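Side-chain contact in pyrethroid hydrolase (PDB 5Y5R), which hydrolyses the ester bond of pyrethroid insecticides such as permethrin and cypermethrin, releasing the alcohol and the cyclopropanecarboxylic acid: residues N183-G187 and R188-I192. Residues are numbered along the deposited sequence; the frame is centred on the assembly and turned at random.
Sequences NPMEG and RALEI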
ATOM      1  N   ASN A 183     -10.228   3.875   9.464  1.00 26.57           N
ATOM      2  CA  ASN A 183     -10.107   4.926   8.455  1.00 27.64           C
ATOM      3  C   ASN A 183     -10.833   6.175   8.915  1.00 23.73           C
ATOM      4  O   ASN A 183     -12.037   6.116   9.159  1.00 24.67           O
ATOM      5  CB  ASN A 183     -10.644   4.472   7.106  1.00 25.86           C
ATOM      6  CG  ASN A 183     -10.482   5.543   6.030  1.00 27.01           C
ATOM      7  OD1 ASN A 183      -9.909   6.601   6.273  1.00 31.24           O
ATOM      8  ND2 ASN A 183     -10.929   5.243   4.831  1.00 26.58           N
ATOM      9  N   PRO A 184     -10.143   7.294   9.108  1.00 24.16           N
ATOM     10  CA  PRO A 184     -10.803   8.533   9.524  1.00 26.93           C
ATOM     11  C   PRO A 184     -11.277   9.419   8.378  1.00 27.91           C
ATOM     12  O   PRO A 184     -11.689  10.554   8.638  1.00 30.44           O
ATOM     13  CB  PRO A 184      -9.697   9.230  10.313  1.00 20.13           C
ATOM     14  CG  PRO A 184      -8.457   8.865   9.534  1.00 28.97           C
ATOM     15  CD  PRO A 184      -8.692   7.466   8.989  1.00 21.70           C
HETATM   16  N   MSE A 185     -11.227   8.954   7.139  1.00 25.89           N
HETATM   17  CA  MSE A 185     -11.613   9.818   6.027  1.00 28.00           C
HETATM   18  C   MSE A 185     -13.032  10.322   6.161  1.00 30.69           C
HETATM   19  O   MSE A 185     -13.969   9.534   6.306  1.00 27.97           O
HETATM   20  CB  MSE A 185     -11.460   9.090   4.705  1.00 24.10           C
HETATM   21  CG  MSE A 185     -10.058   9.105   4.191  1.00 27.30           C
HETATM   22 SE   MSE A 185      -9.962   7.943   2.690  1.00 43.72          SE
HETATM   23  CE  MSE A 185     -10.941   9.124   1.471  1.00 26.84           C
ATOM     24  N   GLU A 186     -13.185  11.646   6.118  1.00 28.49           N
ATOM     25  CA  GLU A 186     -14.501  12.250   6.161  1.00 29.53           C
ATOM     26  C   GLU A 186     -14.520  13.486   5.276  1.00 35.42           C
ATOM     27  O   GLU A 186     -13.473  14.079   4.978  1.00 35.27           O
ATOM     28  CB  GLU A 186     -14.885  12.644   7.585  1.00 32.66           C
ATOM     29  CG  GLU A 186     -14.056  13.769   8.130  1.00 32.06           C
ATOM     30  CD  GLU A 186     -14.357  14.069   9.580  1.00 40.96           C
ATOM     31  OE1 GLU A 186     -14.798  13.158  10.318  1.00 43.00           O
ATOM     32  OE2 GLU A 186     -14.153  15.231   9.984  1.00 55.11           O
ATOM     33  N   GLY A 187     -15.737  13.884   4.880  1.00 32.63           N
ATOM     34  CA  GLY A 187     -15.904  15.165   4.234  1.00 37.17           C
ATOM     35  C   GLY A 187     -15.042  15.381   3.009  1.00 28.77           C
ATOM     36  O   GLY A 187     -15.224  14.756   1.961  1.00 29.49           O
ATOM     37  N   ARG A 188     -14.085  16.287   3.161  1.00 32.24           N
ATOM     38  CA  ARG A 188     -13.307  16.745   2.021  1.00 33.51           C
ATOM     39  C   ARG A 188     -12.493  15.612   1.408  1.00 34.58           C
ATOM     40  O   ARG A 188     -12.438  15.476   0.179  1.00 29.87           O
ATOM     41  CB  ARG A 188     -12.394  17.867   2.521  1.00 35.59           C
ATOM     42  CG  ARG A 188     -11.968  18.922   1.549  1.00 40.69           C
ATOM     43  CD  ARG A 188     -10.963  19.796   2.269  1.00 37.51           C
ATOM     44  NE  ARG A 188     -10.094  20.509   1.344  1.00 41.62           N
ATOM     45  CZ  ARG A 188      -9.326  21.535   1.699  1.00 43.17           C
ATOM     46  NH1 ARG A 188      -9.331  21.959   2.959  1.00 42.85           N
ATOM     47  NH2 ARG A 188      -8.563  22.135   0.792  1.00 41.52           N
ATOM     48  N   ALA A 189     -11.949  14.725   2.250  1.00 28.97           N
ATOM     49  CA  ALA A 189     -11.133  13.616   1.766  1.00 24.48           C
ATOM     50  C   ALA A 189     -11.894  12.670   0.846  1.00 26.72           C
ATOM     51  O   ALA A 189     -11.291  12.063  -0.048  1.00 27.07           O
ATOM     52  CB  ALA A 189     -10.567  12.836   2.953  1.00 28.73           C
ATOM     53  N   LEU A 190     -13.203  12.515   1.049  1.00 21.80           N
ATOM     54  CA  LEU A 190     -13.983  11.619   0.200  1.00 28.10           C
ATOM     55  C   LEU A 190     -14.258  12.193  -1.190  1.00 22.36           C
ATOM     56  O   LEU A 190     -14.797  11.481  -2.043  1.00 21.10           O
ATOM     57  CB  LEU A 190     -15.293  11.253   0.892  1.00 23.51           C
ATOM     58  CG  LEU A 190     -15.081  10.409   2.158  1.00 21.08           C
ATOM     59  CD1 LEU A 190     -16.379  10.344   2.945  1.00 20.81           C
ATOM     60  CD2 LEU A 190     -14.628   9.028   1.762  1.00 23.37           C
ATOM     61  N   GLU A 191     -13.875  13.436  -1.451  1.00 26.66           N
ATOM     62  CA  GLU A 191     -13.954  13.968  -2.803  1.00 29.98           C
ATOM     63  C   GLU A 191     -12.693  13.690  -3.598  1.00 30.70           C
ATOM     64  O   GLU A 191     -12.658  13.925  -4.807  1.00 27.75           O
ATOM     65  CB  GLU A 191     -14.163  15.481  -2.767  1.00 33.70           C
ATOM     66  CG  GLU A 191     -15.043  15.964  -1.648  1.00 29.44           C
ATOM     67  CD  GLU A 191     -15.656  17.278  -1.967  1.00 40.18           C
ATOM     68  OE1 GLU A 191     -16.731  17.271  -2.583  1.00 51.62           O
ATOM     69  OE2 GLU A 191     -15.075  18.320  -1.612  1.00 38.40           O
ATOM     70  N   ILE A 192     -11.648  13.231  -2.943  1.00 29.96           N
ATOM     71  CA  ILE A 192     -10.412  12.954  -3.661  1.00 28.29           C
ATOM     72  C   ILE A 192     -10.669  11.791  -4.614  1.00 26.72           C
ATOM     73  O   ILE A 192     -11.236  10.763  -4.188  1.00 26.45           O
ATOM     74  CB  ILE A 192      -9.305  12.626  -2.667  1.00 22.67           C
ATOM     75  CG1 ILE A 192      -9.023  13.815  -1.744  1.00 27.69           C
ATOM     76  CG2 ILE A 192      -8.072  12.163  -3.365  1.00 24.59           C
ATOM     77  CD1 ILE A 192      -7.795  13.595  -0.822  1.00 21.15           C
TER
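M185, a selenomethionine, reaches along to A189 and L190 where the loop before strand 194-199 of this alpha/beta hydrolase coils into a short helical turn. The apolar part comes first. CG of M185 lies beside its own backbone N and comes 4.0 Å from CB of A189. A bend at chi3 (73°) then brings the terminal methyl CE of M185 up to CD2 of L190, 3.7 Å away. The same CE also lies 3.3 Å from A189 O, a plain contact with the carbonyl. Y100 of strand 95-101 and S85 of helix 80-90 also touch M185, which joins the buried side of the turn to the central sheet. Further out, CD1 of L190 lies 4.2 Å from CA of E186.

Backbone bonds wind the turn. A189 N donates to E186 O at 3.2 Å, noticeably bent at 142°. L190 N donates to G187 O, also at 3.2 Å and bent a little more, to 136°. Both span three residues. With its positive phi, G187 turns the chain from the extended E186 into the helical residues 188-191. E191 N and I192 N continue the pattern, bonding to R188 O and A189 O.

Upstream, N183 closes an Asx turn around P184, and its ND2 is bonded to T106 O. M185 N donates to N183 OD1 at 2.8 Å, with the donor well above the amide plane.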